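Local coordinates for protein aspartate aminotransferase (Plasmodium falciparum, PDB 3K7Y) that probably catalyses the reversible transfer of an amino group between L-aspartate and 2-oxoglutarate, using pyridoxal 5'-phosphate as cofactor and working as a homodimer, at residues E198-V203 / V228-K233; L261-K266 / N276-I281. All coordinates share one frame; numbering follows the deposited sequence.

Interaction 1: E198-V203 / V228-K233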
loop_
_atom_site.group_PDB
_atom_site.type_symbol
_atom_site.label_atom_id
_atom_site.label_comp_id
_atom_site.label_asym_id
_atom_site.label_seq_id
_atom_site.Cartn_x
_atom_site.Cartn_y
_atom_site.Cartn_z
ATOM N N GLU A 198 13.985 13.809 -32.472
ATOM C CA GLU A 198 14.183 15.210 -32.147
ATOM C C GLU A 198 14.241 15.356 -30.627
ATOM O O GLU A 198 15.198 15.913 -30.084
ATOM C CB GLU A 198 13.093 16.087 -32.761
ATOM C CG GLU A 198 13.535 17.524 -33.021
ATOM C CD GLU A 198 12.441 18.381 -33.663
ATOM O OE1 GLU A 198 12.356 19.588 -33.321
ATOM O OE2 GLU A 198 11.670 17.856 -34.500
ATOM N N ILE A 199 13.228 14.818 -29.951
ATOM C CA ILE A 199 13.174 14.774 -28.487
ATOM C C ILE A 199 14.502 14.311 -27.879
ATOM O O ILE A 199 15.102 15.017 -27.069
ATOM C CB ILE A 199 12.032 13.847 -28.006
ATOM C CG1 ILE A 199 10.675 14.408 -28.437
ATOM C CG2 ILE A 199 12.079 13.662 -26.509
ATOM C CD1 ILE A 199 9.566 13.383 -28.504
ATOM N N ILE A 200 14.963 13.131 -28.278
ATOM C CA ILE A 200 16.189 12.602 -27.736
ATOM C C ILE A 200 17.227 13.702 -27.782
ATOM O O ILE A 200 17.970 13.896 -26.829
ATOM C CB ILE A 200 16.665 11.373 -28.521
ATOM C CG1 ILE A 200 15.530 10.345 -28.649
ATOM C CG2 ILE A 200 17.919 10.761 -27.881
ATOM C CD1 ILE A 200 15.164 9.601 -27.365
ATOM N N GLU A 201 17.246 14.458 -28.873
ATOM C CA GLU A 201 18.257 15.502 -29.014
ATOM C C GLU A 201 18.063 16.653 -28.032
ATOM O O GLU A 201 19.038 17.121 -27.434
ATOM C CB GLU A 201 18.354 16.026 -30.443
ATOM C CG GLU A 201 19.641 16.807 -30.638
ATOM C CD GLU A 201 20.018 16.992 -32.088
ATOM O OE1 GLU A 201 21.233 17.152 -32.352
ATOM O OE2 GLU A 201 19.103 16.977 -32.951
ATOM N N ILE A 202 16.810 17.094 -27.883
ATOM C CA ILE A 202 16.429 18.138 -26.919
ATOM C C ILE A 202 16.757 17.703 -25.493
ATOM O O ILE A 202 17.394 18.439 -24.732
ATOM C CB ILE A 202 14.910 18.474 -26.980
ATOM C CG1 ILE A 202 14.460 18.796 -28.413
ATOM C CG2 ILE A 202 14.557 19.613 -26.000
ATOM C CD1 ILE A 202 13.048 19.383 -28.494
ATOM N N VAL A 203 16.311 16.499 -25.148
ATOM C CA VAL A 203 16.519 15.928 -23.821
ATOM C C VAL A 203 18.002 15.798 -23.498
ATOM O O VAL A 203 18.392 15.977 -22.349
ATOM C CB VAL A 203 15.809 14.558 -23.679
ATOM C CG1 VAL A 203 16.193 13.857 -22.371
ATOM C CG2 VAL A 203 14.312 14.738 -23.760
ATOM N N VAL A 228 6.059 1.241 -26.153
ATOM C CA VAL A 228 7.143 1.630 -25.270
ATOM C C VAL A 228 8.437 1.925 -26.056
ATOM O O VAL A 228 9.541 1.860 -25.510
ATOM C CB VAL A 228 7.321 0.540 -24.180
ATOM C CG1 VAL A 228 8.469 -0.423 -24.508
ATOM C CG2 VAL A 228 7.478 1.157 -22.819
ATOM N N LEU A 229 8.295 2.282 -27.332
ATOM C CA LEU A 229 9.467 2.498 -28.191
ATOM C C LEU A 229 10.350 3.649 -27.729
ATOM O O LEU A 229 11.573 3.501 -27.665
ATOM C CB LEU A 229 9.094 2.681 -29.674
ATOM C CG LEU A 229 10.235 2.928 -30.679
ATOM C CD1 LEU A 229 11.373 1.914 -30.567
ATOM C CD2 LEU A 229 9.698 2.945 -32.094
ATOM N N LEU A 230 9.740 4.787 -27.409
ATOM C CA LEU A 230 10.516 5.956 -27.047
ATOM C C LEU A 230 11.491 5.590 -25.955
ATOM O O LEU A 230 12.648 6.025 -25.977
ATOM C CB LEU A 230 9.627 7.080 -26.562
ATOM C CG LEU A 230 10.044 8.508 -26.919
ATOM C CD1 LEU A 230 9.558 9.421 -25.811
ATOM C CD2 LEU A 230 11.537 8.718 -27.175
ATOM N N ILE A 231 11.024 4.774 -25.013
ATOM C CA ILE A 231 11.844 4.360 -23.887
ATOM C C ILE A 231 13.046 3.589 -24.405
ATOM O O ILE A 231 14.181 3.859 -23.998
ATOM C CB ILE A 231 11.044 3.524 -22.868
ATOM C CG1 ILE A 231 10.032 4.418 -22.160
ATOM C CG2 ILE A 231 11.970 2.883 -21.844
ATOM C CD1 ILE A 231 9.059 3.690 -21.270
ATOM N N ARG A 232 12.797 2.649 -25.313
ATOM C CA ARG A 232 13.871 1.809 -25.851
ATOM C C ARG A 232 14.853 2.599 -26.711
ATOM O O ARG A 232 16.069 2.396 -26.639
ATOM C CB ARG A 232 13.303 0.601 -26.591
ATOM C CG ARG A 232 12.901 -0.503 -25.631
ATOM C CD ARG A 232 11.936 -1.467 -26.251
ATOM N NE ARG A 232 11.134 -2.153 -25.245
ATOM C CZ ARG A 232 10.605 -3.360 -25.416
ATOM N NH1 ARG A 232 10.822 -4.023 -26.540
ATOM N NH2 ARG A 232 9.877 -3.920 -24.457
ATOM N N LYS A 233 14.321 3.527 -27.490
ATOM C CA LYS A 233 15.162 4.443 -28.235
ATOM C C LYS A 233 16.028 5.263 -27.267
ATOM O O LYS A 233 17.246 5.287 -27.418
ATOM C CB LYS A 233 14.323 5.310 -29.174
ATOM C CG LYS A 233 15.036 5.603 -30.469
ATOM C CD LYS A 233 14.091 5.769 -31.666
ATOM C CE LYS A 233 14.901 6.245 -32.883
ATOM N NZ LYS A 233 14.117 6.484 -34.132
#

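Interaction 2: L261-K266 / N276-I281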
loop_
_atom_site.group_PDB
_atom_site.type_symbol
_atom_site.label_atom_id
_atom_site.label_comp_id
_atom_site.label_asym_id
_atom_site.label_seq_id
_atom_site.Cartn_x
_atom_site.Cartn_y
_atom_site.Cartn_z
ATOM N N LEU A 261 8.241 0.473 -10.062
ATOM C CA LEU A 261 8.986 1.726 -10.236
ATOM C C LEU A 261 10.391 1.416 -10.757
ATOM O O LEU A 261 11.146 0.719 -10.086
ATOM C CB LEU A 261 9.138 2.440 -8.885
ATOM C CG LEU A 261 9.200 3.973 -8.697
ATOM C CD1 LEU A 261 10.030 4.378 -7.459
ATOM C CD2 LEU A 261 9.691 4.731 -9.940
ATOM N N HIS A 262 10.750 1.931 -11.931
ATOM C CA HIS A 262 12.095 1.723 -12.459
ATOM C C HIS A 262 12.900 3.008 -12.493
ATOM O O HIS A 262 12.452 4.015 -13.046
ATOM C CB HIS A 262 12.035 1.114 -13.853
ATOM C CG HIS A 262 11.172 -0.105 -13.934
ATOM N ND1 HIS A 262 11.594 -1.347 -13.507
ATOM C CD2 HIS A 262 9.896 -0.267 -14.362
ATOM C CE1 HIS A 262 10.617 -2.221 -13.676
ATOM N NE2 HIS A 262 9.578 -1.591 -14.196
ATOM N N ILE A 263 14.081 2.975 -11.881
ATOM C CA ILE A 263 15.005 4.110 -11.924
ATOM C C ILE A 263 16.331 3.672 -12.524
ATOM O O ILE A 263 16.936 2.698 -12.071
ATOM C CB ILE A 263 15.240 4.755 -10.533
ATOM C CG1 ILE A 263 13.929 5.309 -9.975
ATOM C CG2 ILE A 263 16.297 5.872 -10.628
ATOM C CD1 ILE A 263 14.007 5.737 -8.559
ATOM N N VAL A 264 16.767 4.401 -13.548
ATOM C CA VAL A 264 17.972 4.056 -14.294
ATOM C C VAL A 264 19.174 4.734 -13.640
ATOM O O VAL A 264 19.179 5.952 -13.453
ATOM C CB VAL A 264 17.830 4.426 -15.806
ATOM C CG1 VAL A 264 19.179 4.435 -16.509
ATOM C CG2 VAL A 264 16.876 3.462 -16.519
ATOM N N CYS A 265 20.180 3.935 -13.286
ATOM C CA CYS A 265 21.338 4.415 -12.516
ATOM C C CYS A 265 22.675 4.359 -13.271
ATOM O O CYS A 265 22.910 3.458 -14.075
ATOM C CB CYS A 265 21.461 3.634 -11.204
ATOM S SG CYS A 265 20.004 3.716 -10.145
ATOM N N LYS A 266 23.547 5.324 -12.983
ATOM C CA LYS A 266 24.881 5.411 -13.591
ATOM C C LYS A 266 25.712 4.114 -13.473
ATOM O O LYS A 266 26.192 3.580 -14.485
ATOM C CB LYS A 266 25.650 6.605 -13.013
ATOM C CG LYS A 266 25.152 7.980 -13.501
ATOM C CD LYS A 266 25.494 9.139 -12.530
ATOM C CE LYS A 266 26.902 9.031 -11.869
ATOM N NZ LYS A 266 28.062 8.965 -12.816
ATOM N N ASN A 276 18.486 1.665 -0.934
ATOM C CA ASN A 276 18.387 1.959 0.497
ATOM C C ASN A 276 17.523 3.185 0.786
ATOM O O ASN A 276 16.684 3.149 1.686
ATOM C CB ASN A 276 19.769 2.080 1.153
ATOM C CG ASN A 276 20.395 0.708 1.505
ATOM O OD1 ASN A 276 19.695 -0.258 1.816
ATOM N ND2 ASN A 276 21.724 0.637 1.468
ATOM N N ASN A 277 17.708 4.249 0.006
ATOM C CA ASN A 277 16.818 5.413 0.051
ATOM C C ASN A 277 15.348 5.036 -0.130
ATOM O O ASN A 277 14.475 5.533 0.585
ATOM C CB ASN A 277 17.192 6.432 -1.021
ATOM C CG ASN A 277 18.605 6.967 -0.861
ATOM O OD1 ASN A 277 19.548 6.503 -1.522
ATOM N ND2 ASN A 277 18.754 7.969 -0.003
ATOM N N LEU A 278 15.075 4.160 -1.085
ATOM C CA LEU A 278 13.696 3.796 -1.344
ATOM C C LEU A 278 13.122 2.978 -0.199
ATOM O O LEU A 278 12.043 3.298 0.300
ATOM C CB LEU A 278 13.532 3.106 -2.699
ATOM C CG LEU A 278 13.857 3.990 -3.913
ATOM C CD1 LEU A 278 13.514 3.322 -5.236
ATOM C CD2 LEU A 278 13.191 5.370 -3.815
ATOM N N CYS A 279 13.854 1.959 0.246
ATOM C CA CYS A 279 13.416 1.147 1.388
ATOM C C CYS A 279 13.139 2.040 2.568
ATOM O O CYS A 279 12.095 1.951 3.214
ATOM C CB CYS A 279 14.473 0.120 1.768
ATOM S SG CYS A 279 14.669 -1.123 0.505
ATOM N N PHE A 280 14.092 2.920 2.818
ATOM C CA PHE A 280 13.946 3.923 3.833
ATOM C C PHE A 280 12.614 4.649 3.673
ATOM O O PHE A 280 11.734 4.531 4.530
ATOM C CB PHE A 280 15.099 4.903 3.743
ATOM C CG PHE A 280 15.105 5.894 4.839
ATOM C CD1 PHE A 280 14.499 7.140 4.667
ATOM C CD2 PHE A 280 15.693 5.582 6.065
ATOM C CE1 PHE A 280 14.499 8.073 5.698
ATOM C CE2 PHE A 280 15.694 6.500 7.099
ATOM C CZ PHE A 280 15.090 7.752 6.920
ATOM N N ILE A 281 12.463 5.388 2.578
ATOM C CA ILE A 281 11.197 6.062 2.282
ATOM C C ILE A 281 9.954 5.180 2.502
ATOM O O ILE A 281 9.017 5.603 3.185
ATOM C CB ILE A 281 11.200 6.681 0.880
ATOM C CG1 ILE A 281 12.018 7.974 0.907
ATOM C CG2 ILE A 281 9.793 6.977 0.420
ATOM C CD1 ILE A 281 12.475 8.462 -0.463
#

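Interaction 1: E198-V203 / V228-K233
Lys233, whose carbonyl carbon lies near Ile200, gives its backbone N to Leu229 O at 2.8 Å, a routine helical bond within 228-233. Its side chain reaches back toward the other helix, where NZ forms a salt bridge with Asp197, one residue before 198-203. That ionic link at the margin accompanies an apolar contact that is itself small, burying about 147 Å² in all and including no hydrogen bond between the two segments. Its centre is a single pair of methyl groups, with Ile200 CD1 3.7 Å from Leu230 CD2. The two side chains slide past one another in opposite directions rather than meeting end on. Ile200 directs its CB at the partner helix; with CG1 beside the backbone N (chi1 -52°) and a further bend at chi2 (-72°), its CD1 lies alongside the leucine branch and also 4.4 Å from Lys233 C. The example illustrates how a slight apolar touch between two helical segments can be one part of a wider packing, which Leu229 and Leu230 extend to Phe196. Helix 229-235 rests on strand 209-214 through Leu230 and Ile231, while helix 193-206 packs on helix 161-170, where Ile199 and Ile202 touch Leu165.

Interaction 2: L261-K266 / N276-I281
Leu278 meets two strand residues, Leu261 and Ile263, and the contact between the segments is wholly apolar. Its CD1 methyl lies 4.1 Å from Ile263 CD1 and 4.3 Å from Leu261 CD1, so one branch of the leucine serves both partners. Ile263 and Leu278 reach toward each other tip to tip: the isoleucine holds CG1 beside its backbone N and extends CD1 (chi2 170°), while Leu278 sets CG anti to its own carbonyl carbon (chi1 -65°). All three residues are buried, yet the area they share is modest, 84 Å² in total. Leu278 is enclosed further by Ile101 of strand 98-104 and Phe116 of helix 105-118.

Backbone hydrogen bonds place the strand. Leu261 pairs with Ile101 and Ile263 with Cys99 on one neighbour, and His262 pairs with Val243 on the other, which sets 258-264 between 98-104 and 241-246. It runs antiparallel to both, as does the single reversed strand in the large-domain sheet of fold type I pyridoxal phosphate enzymes. Helix 268-283 follows this strand and packs back against it. The side chain of Leu261 lies about 8 Å from Gly106, which binds the pyridoxal phosphate.

Contacts with the second subunit come from other residues of both segments: Asn276 ND2 makes a weak hydrogen bond to Asn10 OD1 of that subunit, Asn277 and Phe280 pack on its Ile11, and Lys266 on its Asp2.

Overall arrangement
Followed from the N terminus, the chain makes the two contacts in series, without nesting or crossing. Interaction 1 closes first, bringing helix 229-235 back to helix 193-206 over a loop of 24 residues that contains strand 209-214 and the cofactor-pocket residues Asp213, Ala215 and Tyr216. The chain then lays down strand 241-246, which ends at the pocket residue Ser246, and passes Ser248, Lys249 and Arg257 before entering strand 258-264. Interaction 2 closes a shorter loop, of nine mostly helical residues, returning helix 268-283 to that strand. Their centres stand 22 Å apart and they do not touch, but both pack helices around the same mixed sheet, interaction 2 near the subunit interface.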